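Local structure of possible adhesin (Caldicellulosiruptor kronotskyensis, 4WA0) at residues P4-G16 against L335-E349. The protein probably acts as a tapirin, an adhesin mediating attachment of this extreme thermophile to cellulose, this chain being its C-terminal beta-helix domain, which carries a magnesium ion. Residues are numbered along the deposited sequence; the frame is centred on the assembly and turned at random. Where two conformers were deposited one is given.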
ATOM      1  N   PRO A   4     -10.134   4.345   7.663  1.00 43.89           N
ATOM      2  CA  PRO A   4      -9.844   5.377   8.661  1.00 45.61           C
ATOM      3  C   PRO A   4      -9.535   6.796   8.117  1.00 41.48           C
ATOM      4  O   PRO A   4      -8.805   6.963   7.178  1.00 45.21           O
ATOM      5  CB  PRO A   4      -8.626   4.802   9.408  1.00 46.88           C
ATOM      6  CG  PRO A   4      -7.945   3.915   8.414  1.00 46.31           C
ATOM      7  CD  PRO A   4      -9.069   3.319   7.610  1.00 49.67           C
ATOM      8  N   SER A   5     -10.088   7.793   8.767  1.00 43.59           N
ATOM      9  CA  SER A   5     -10.086   9.179   8.290  1.00 48.73           C
ATOM     10  C   SER A   5      -8.870   9.994   8.782  1.00 42.08           C
ATOM     11  O   SER A   5      -8.537  11.038   8.207  1.00 54.26           O
ATOM     12  CB  SER A   5     -11.364   9.866   8.823  1.00 53.78           C
ATOM     13  OG  SER A   5     -11.373   9.871  10.263  1.00 60.01           O
ATOM     14  N   SER A   6      -8.232   9.513   9.850  1.00 32.36           N
ATOM     15  CA  SER A   6      -7.194  10.263  10.535  1.00 26.04           C
ATOM     16  C   SER A   6      -5.819   9.716  10.220  1.00 22.24           C
ATOM     17  O   SER A   6      -5.638   8.502  10.267  1.00 20.37           O
ATOM     18  CB  SER A   6      -7.402  10.112  12.047  1.00 29.67           C
ATOM     19  OG  SER A   6      -6.306  10.698  12.749  1.00 25.75           O
ATOM     20  N   PRO A   7      -4.839  10.606  10.003  1.00 22.89           N
ATOM     21  CA  PRO A   7      -3.474  10.153   9.829  1.00 23.03           C
ATOM     22  C   PRO A   7      -2.954   9.319  11.010  1.00 20.92           C
ATOM     23  O   PRO A   7      -1.962   8.548  10.887  1.00 20.08           O
ATOM     24  CB  PRO A   7      -2.686  11.446   9.668  1.00 25.00           C
ATOM     25  CG  PRO A   7      -3.657  12.481   9.194  1.00 26.34           C
ATOM     26  CD  PRO A   7      -4.991  12.067   9.773  1.00 26.71           C
ATOM     27  N   LEU A   8      -3.554   9.446  12.220  1.00 21.55           N
ATOM     28  CA  LEU A   8      -3.082   8.630  13.336  1.00 23.17           C
ATOM     29  C   LEU A   8      -3.386   7.112  13.231  1.00 21.89           C
ATOM     30  O   LEU A   8      -2.794   6.314  13.967  1.00 26.69           O
ATOM     31  CB  LEU A   8      -3.607   9.106  14.672  1.00 28.46           C
ATOM     32  CG  LEU A   8      -3.538  10.583  15.004  1.00 31.78           C
ATOM     33  CD1 LEU A   8      -4.116  10.716  16.399  1.00 36.31           C
ATOM     34  CD2 LEU A   8      -2.144  11.172  14.928  1.00 34.40           C
ATOM     35  N   ASP A   9      -4.252   6.718  12.317  1.00 20.94           N
ATOM     36  CA  ASP A   9      -4.637   5.286  12.087  1.00 21.16           C
ATOM     37  C   ASP A   9      -3.712   4.574  11.175  1.00 21.24           C
ATOM     38  O   ASP A   9      -3.930   3.353  10.786  1.00 18.23           O
ATOM     39  CB  ASP A   9      -6.047   5.283  11.501  1.00 25.91           C
ATOM     40  CG  ASP A   9      -7.090   5.871  12.480  1.00 34.18           C
ATOM     41  OD1 ASP A   9      -6.779   5.844  13.693  1.00 36.40           O
ATOM     42  OD2 ASP A   9      -8.131   6.459  12.028  1.00 36.87           O
ATOM     43  N   TYR A  10      -2.724   5.359  10.702  1.00 16.31           N
ATOM     44  CA  TYR A  10      -1.884   4.854   9.666  1.00 17.20           C
ATOM     45  C   TYR A  10      -0.543   4.432  10.218  1.00 13.42           C
ATOM     46  O   TYR A  10       0.052   5.166  11.006  1.00 17.01           O
ATOM     47  CB  TYR A  10      -1.698   5.904   8.538  1.00 15.16           C
ATOM     48  CG  TYR A  10      -2.945   5.939   7.676  1.00 15.80           C
ATOM     49  CD1 TYR A  10      -4.016   6.707   8.056  1.00 17.38           C
ATOM     50  CD2 TYR A  10      -3.071   5.167   6.538  1.00 14.86           C
ATOM     51  CE1 TYR A  10      -5.173   6.726   7.320  1.00 18.59           C
ATOM     52  CE2 TYR A  10      -4.233   5.192   5.774  1.00 16.01           C
ATOM     53  CZ  TYR A  10      -5.284   5.976   6.203  1.00 17.29           C
ATOM     54  OH  TYR A  10      -6.498   6.032   5.542  1.00 19.17           O
ATOM     55  N   ALA A  11      -0.077   3.278   9.787  1.00 13.13           N
ATOM     56  CA  ALA A  11       1.289   2.865  10.066  1.00 12.69           C
ATOM     57  C   ALA A  11       2.253   3.845   9.375  1.00 12.20           C
ATOM     58  O   ALA A  11       3.308   4.281   9.940  1.00 12.90           O
ATOM     59  CB  ALA A  11       1.533   1.500   9.580  1.00 13.15           C
ATOM     60  N   ILE A  12       1.912   4.157   8.117  1.00 11.08           N
ATOM     61  CA  ILE A  12       2.682   5.119   7.323  1.00 11.51           C
ATOM     62  C   ILE A  12       1.659   6.031   6.613  1.00 12.10           C
ATOM     63  O   ILE A  12       0.827   5.551   5.825  1.00 11.48           O
ATOM     64  CB  ILE A  12       3.595   4.455   6.293  1.00 11.51           C
ATOM     65  CG1 ILE A  12       4.577   3.483   6.929  1.00 12.30           C
ATOM     66  CG2 ILE A  12       4.370   5.500   5.508  1.00 12.51           C
ATOM     67  CD1 ILE A  12       5.310   2.661   5.946  1.00 13.06           C
ATOM     68  N   PHE A  13       1.718   7.324   6.914  1.00 11.99           N
ATOM     69  CA  PHE A  13       0.881   8.318   6.250  1.00 11.43           C
ATOM     70  C   PHE A  13       1.786   9.315   5.521  1.00 11.65           C
ATOM     71  O   PHE A  13       2.668   9.930   6.126  1.00 14.43           O
ATOM     72  CB  PHE A  13      -0.009   9.006   7.260  1.00 13.04           C
ATOM     73  CG  PHE A  13      -0.895  10.037   6.645  1.00 13.75           C
ATOM     74  CD1 PHE A  13      -0.397  11.323   6.344  1.00 16.57           C
ATOM     75  CD2 PHE A  13      -2.220   9.728   6.371  1.00 15.89           C
ATOM     76  CE1 PHE A  13      -1.245  12.222   5.711  1.00 17.51           C
ATOM     77  CE2 PHE A  13      -3.048  10.631   5.747  1.00 17.22           C
ATOM     78  CZ  PHE A  13      -2.554  11.876   5.437  1.00 18.49           C
ATOM     79  N   SER A  14       1.602   9.509   4.231  1.00 11.69           N
ATOM     80  CA  SER A  14       2.362  10.488   3.480  1.00 12.29           C
ATOM     81  C   SER A  14       1.429  11.461   2.772  1.00 11.77           C
ATOM     82  O   SER A  14       0.629  11.070   1.895  1.00 12.67           O
ATOM     83  CB  SER A  14       3.215   9.755   2.450  1.00 13.92           C
ATOM     84  OG  SER A  14       4.065  10.632   1.699  1.00 14.10           O
ATOM     85  N   LYS A  15       1.577  12.739   3.085  1.00 13.32           N
ATOM     86  CA  LYS A  15       0.717  13.797   2.455  1.00 13.73           C
ATOM     87  C   LYS A  15       0.878  13.769   0.948  1.00 14.76           C
ATOM     88  O   LYS A  15      -0.128  13.856   0.233  1.00 15.75           O
ATOM     89  CB  LYS A  15       0.936  15.181   3.036  1.00 15.76           C
ATOM     90  CG  LYS A  15       0.208  16.344   2.279  1.00 20.09           C
ATOM     91  CD  LYS A  15       0.545  17.686   2.964  1.00 24.55           C
ATOM     92  CE  LYS A  15       1.109  18.719   1.976  1.00 33.69           C
ATOM     93  NZ  LYS A  15       2.033  19.703   2.661  1.00 40.95           N
ATOM     94  N   GLY A  16       2.121  13.678   0.458  1.00 13.89           N
ATOM     95  CA  GLY A  16       2.474  13.707  -0.922  1.00 14.83           C
ATOM     96  C   GLY A  16       3.009  12.327  -1.337  1.00 13.87           C
ATOM     97  O   GLY A  16       2.770  11.319  -0.651  1.00 12.91           O
ATOM     98  N   LEU A 335       8.089  -2.379  10.924  1.00 11.03           N
ATOM     99  CA  LEU A 335       7.172  -1.448  11.580  1.00 11.82           C
ATOM    100  C   LEU A 335       5.885  -2.167  12.001  1.00 12.90           C
ATOM    101  O   LEU A 335       5.078  -2.593  11.157  1.00 12.42           O
ATOM    102  CB  LEU A 335       6.895  -0.238  10.700  1.00 12.73           C
ATOM    103  CG  LEU A 335       5.815   0.778  11.126  1.00 12.39           C
ATOM    104  CD1 LEU A 335       6.161   1.390  12.492  1.00 13.85           C
ATOM    105  CD2 LEU A 335       5.644   1.846  10.041  1.00 14.09           C
ATOM    106  N   LYS A 336       5.706  -2.285  13.315  0.54 14.18           N
ATOM    107  CA  LYS A 336       4.478  -2.813  13.857  0.54 14.82           C
ATOM    108  C   LYS A 336       3.666  -1.616  14.281  0.54 13.90           C
ATOM    109  O   LYS A 336       4.024  -0.890  15.215  0.54 14.12           O
ATOM    110  CB  LYS A 336       4.724  -3.682  15.074  0.54 16.92           C
ATOM    111  CG  LYS A 336       3.429  -4.178  15.701  0.54 18.89           C
ATOM    112  CD  LYS A 336       3.026  -5.529  15.201  0.54 23.49           C
ATOM    113  CE  LYS A 336       2.687  -6.500  16.313  0.54 21.10           C
ATOM    114  NZ  LYS A 336       1.425  -6.200  17.024  0.54 22.40           N
ATOM    115  N   TYR A 337       2.547  -1.438  13.625  1.00 13.38           N
ATOM    116  CA  TYR A 337       1.683  -0.301  13.956  1.00 13.48           C
ATOM    117  C   TYR A 337       1.185  -0.298  15.398  1.00 15.07           C
ATOM    118  O   TYR A 337       0.727  -1.335  15.898  1.00 13.73           O
ATOM    119  CB  TYR A 337       0.480  -0.260  13.025  1.00 12.84           C
ATOM    120  CG  TYR A 337      -0.534   0.797  13.449  1.00 13.88           C
ATOM    121  CD1 TYR A 337      -0.265   2.135  13.271  1.00 13.84           C
ATOM    122  CD2 TYR A 337      -1.744   0.454  14.002  1.00 14.04           C
ATOM    123  CE1 TYR A 337      -1.183   3.092  13.659  1.00 14.95           C
ATOM    124  CE2 TYR A 337      -2.656   1.415  14.397  1.00 15.18           C
ATOM    125  CZ  TYR A 337      -2.355   2.769  14.241  1.00 16.50           C
ATOM    126  OH  TYR A 337      -3.292   3.771  14.601  1.00 18.27           O
ATOM    127  N   GLN A 338       1.211   0.877  16.046  1.00 15.20           N
ATOM    128  CA  GLN A 338       0.517   1.048  17.320  1.00 17.25           C
ATOM    129  C   GLN A 338      -0.087   2.422  17.331  1.00 15.84           C
ATOM    130  O   GLN A 338       0.589   3.391  16.990  1.00 15.90           O
ATOM    131  CB  GLN A 338       1.508   1.026  18.471  1.00 20.36           C
ATOM    132  CG  GLN A 338       2.321  -0.239  18.604  1.00 25.04           C
ATOM    133  CD  GLN A 338       1.459  -1.397  19.131  1.00 35.80           C
ATOM    134  OE1 GLN A 338       0.273  -1.222  19.495  1.00 35.55           O
ATOM    135  NE2 GLN A 338       2.035  -2.581  19.122  1.00 35.72           N
HETATM  136  N   MSE A 339      -1.336   2.517  17.764  0.55 16.19           N
HETATM  137  CA  MSE A 339      -2.013   3.814  17.907  0.55 16.55           C
HETATM  138  C   MSE A 339      -1.361   4.602  19.011  0.55 16.30           C
HETATM  139  O   MSE A 339      -1.090   4.054  20.091  0.55 14.55           O
HETATM  140  CB  MSE A 339      -3.495   3.613  18.258  0.55 17.63           C
HETATM  141  CG  MSE A 339      -4.241   4.905  18.536  0.55 20.06           C
HETATM  142 SE   MSE A 339      -4.855   5.736  16.852  0.55 25.38          SE
HETATM  143  CE  MSE A 339      -6.652   6.098  17.589  0.55 27.36           C
ATOM    144  N   PRO A 340      -1.112   5.906  18.780  1.00 16.43           N
ATOM    145  CA  PRO A 340      -0.602   6.683  19.932  1.00 18.27           C
ATOM    146  C   PRO A 340      -1.598   6.739  21.060  1.00 15.98           C
ATOM    147  O   PRO A 340      -2.827   6.622  20.822  1.00 17.82           O
ATOM    148  CB  PRO A 340      -0.329   8.079  19.357  1.00 17.76           C
ATOM    149  CG  PRO A 340      -0.661   8.036  17.929  1.00 18.90           C
ATOM    150  CD  PRO A 340      -1.294   6.739  17.586  1.00 17.94           C
ATOM    151  N   SER A 341      -1.083   6.919  22.264  1.00 13.39           N
ATOM    152  CA  SER A 341      -1.908   7.099  23.458  1.00 14.76           C
ATOM    153  C   SER A 341      -2.668   8.428  23.314  1.00 13.59           C
ATOM    154  O   SER A 341      -2.280   9.310  22.563  1.00 12.80           O
ATOM    155  CB  SER A 341      -1.070   7.160  24.693  1.00 16.16           C
ATOM    156  OG  SER A 341      -0.199   8.271  24.637  1.00 16.08           O
ATOM    157  N   PRO A 342      -3.690   8.636  24.151  1.00 14.13           N
ATOM    158  CA  PRO A 342      -4.488   9.846  23.983  1.00 15.15           C
ATOM    159  C   PRO A 342      -3.714  11.181  24.153  1.00 14.95           C
ATOM    160  O   PRO A 342      -3.907  12.083  23.308  1.00 14.28           O
ATOM    161  CB  PRO A 342      -5.671   9.639  24.930  1.00 15.82           C
ATOM    162  CG  PRO A 342      -5.783   8.136  25.035  1.00 16.78           C
ATOM    163  CD  PRO A 342      -4.387   7.595  24.938  1.00 16.42           C
ATOM    164  N   PRO A 343      -2.779  11.244  25.112  1.00 16.21           N
ATOM    165  CA  PRO A 343      -2.024  12.476  25.202  1.00 16.98           C
ATOM    166  C   PRO A 343      -1.154  12.709  23.993  1.00 16.63           C
ATOM    167  O   PRO A 343      -0.967  13.878  23.595  1.00 17.88           O
ATOM    168  CB  PRO A 343      -1.172  12.290  26.434  1.00 15.96           C
ATOM    169  CG  PRO A 343      -1.930  11.329  27.274  1.00 19.14           C
ATOM    170  CD  PRO A 343      -2.576  10.392  26.303  1.00 17.66           C
ATOM    171  N   ILE A 344      -0.578  11.643  23.435  1.00 16.72           N
ATOM    172  CA  ILE A 344       0.262  11.840  22.258  1.00 14.85           C
ATOM    173  C   ILE A 344      -0.591  12.169  21.023  1.00 15.95           C
ATOM    174  O   ILE A 344      -0.241  13.066  20.233  1.00 18.58           O
ATOM    175  CB  ILE A 344       1.108  10.561  21.983  1.00 14.56           C
ATOM    176  CG1 ILE A 344       2.031  10.276  23.156  1.00 16.12           C
ATOM    177  CG2 ILE A 344       1.810  10.709  20.660  1.00 16.33           C
ATOM    178  CD1 ILE A 344       3.018  11.424  23.396  1.00 17.85           C
ATOM    179  N   GLN A 345      -1.757  11.530  20.889  1.00 15.00           N
ATOM    180  CA  GLN A 345      -2.738  11.938  19.863  1.00 16.18           C
ATOM    181  C   GLN A 345      -3.080  13.402  19.956  1.00 17.53           C
ATOM    182  O   GLN A 345      -3.073  14.166  18.970  1.00 17.70           O
ATOM    183  CB  GLN A 345      -4.061  11.168  20.010  1.00 16.42           C
ATOM    184  CG  GLN A 345      -4.101   9.656  19.760  1.00 18.82           C
ATOM    185  CD  GLN A 345      -5.435   8.961  20.160  1.00 22.49           C
ATOM    186  OE1 GLN A 345      -6.518   9.422  19.829  1.00 22.18           O
ATOM    187  NE2 GLN A 345      -5.346   7.831  20.884  1.00 24.43           N
ATOM    188  N   GLN A 346      -3.356  13.870  21.167  1.00 18.47           N
ATOM    189  CA  GLN A 346      -3.739  15.249  21.340  1.00 18.78           C
ATOM    190  C   GLN A 346      -2.560  16.193  20.953  1.00 19.20           C
ATOM    191  O   GLN A 346      -2.737  17.245  20.324  1.00 19.98           O
ATOM    192  CB  GLN A 346      -4.146  15.484  22.782  1.00 19.54           C
ATOM    193  CG  GLN A 346      -4.582  16.892  23.083  1.00 20.30           C
ATOM    194  CD  GLN A 346      -5.791  17.253  22.218  1.00 23.07           C
ATOM    195  OE1 GLN A 346      -6.871  16.666  22.366  1.00 22.65           O
ATOM    196  NE2 GLN A 346      -5.583  18.159  21.228  1.00 25.00           N
ATOM    197  N   ASP A 347      -1.351  15.814  21.331  1.00 17.91           N
ATOM    198  CA  ASP A 347      -0.143  16.644  21.076  1.00 19.35           C
ATOM    199  C   ASP A 347       0.061  16.797  19.579  1.00 21.39           C
ATOM    200  O   ASP A 347       0.389  17.881  19.081  1.00 22.53           O
ATOM    201  CB  ASP A 347       1.098  15.982  21.655  1.00 19.91           C
ATOM    202  CG  ASP A 347       2.332  16.883  21.582  1.00 20.91           C
ATOM    203  OD1 ASP A 347       2.357  17.866  22.327  1.00 20.80           O
ATOM    204  OD2 ASP A 347       3.287  16.553  20.889  1.00 19.54           O
ATOM    205  N   ILE A 348      -0.102  15.704  18.881  1.00 21.85           N
ATOM    206  CA  ILE A 348       0.091  15.673  17.424  1.00 22.47           C
ATOM    207  C   ILE A 348      -1.007  16.483  16.778  1.00 27.47           C
ATOM    208  O   ILE A 348      -0.717  17.354  15.954  1.00 22.63           O
ATOM    209  CB  ILE A 348       0.032  14.241  16.887  1.00 19.84           C
ATOM    210  CG1 ILE A 348       1.241  13.398  17.354  1.00 20.29           C
ATOM    211  CG2 ILE A 348      -0.045  14.259  15.353  1.00 23.07           C
ATOM    212  CD1 ILE A 348       1.086  11.912  17.171  1.00 17.97           C
ATOM    213  N   GLU A 349      -2.274  16.223  17.169  1.00 23.76           N
ATOM    214  CA  GLU A 349      -3.412  17.051  16.694  1.00 26.91           C
ATOM    215  C   GLU A 349      -3.190  18.513  16.871  1.00 26.71           C
ATOM    216  O   GLU A 349      -3.498  19.300  15.972  1.00 31.03           O
ATOM    217  CB  GLU A 349      -4.757  16.593  17.347  1.00 24.61           C
ATOM    218  CG  GLU A 349      -5.221  15.269  16.729  1.00 24.83           C
ATOM    219  CD  GLU A 349      -6.109  14.364  17.588  1.00 30.10           C
ATOM    220  OE1 GLU A 349      -6.504  14.710  18.713  1.00 30.84           O
ATOM    221  OE2 GLU A 349      -6.400  13.223  17.107  1.00 30.38           O
TER
HETATM  222  O   HOH W   1      -5.849   2.979  15.115  1.00 47.22           O
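Tyr337 reaches across to the 3-10 turn at residues 7-9, its side chain spanning from Ala11 to Leu8 O. CB rests against Ala11 CB at 4.0 Å. With CG anti to the backbone N (chi1 173°), the ring runs along the backbone of residues 8-11: CD1 packs on Ala11 CA at 3.6 Å, and CE1 comes as close to Tyr10 O. At the end, OH donates a 2.7 Å hydrogen bond to Leu8 O, in the carbonyl plane and on a lone pair (C=O...O angle 132°). The same hydroxyl accepts from a water that bonds weakly to Asp9 OD1, so two bonds grip the oxygen; Leu8 O and the water both lie at the edge of the Tyr337 ring, in its plane. Leu8 meanwhile lays its isobutyl group on helix 342-352: CD1 touches Gln345 CG at 3.5 Å, while CD2 packs on Ile348 CG2 at 3.8 Å. At the far end, Leu335 CD2 meets Ile12 CG1 at 3.7 Å. The contact joins two faces of the parallel beta-helix: strand 10-14 lies between strands 30-33 and 313-316, strand 333-337 between 24-27 and 308-311, and helix 342-352 leans on strands 258-263 and 291-296.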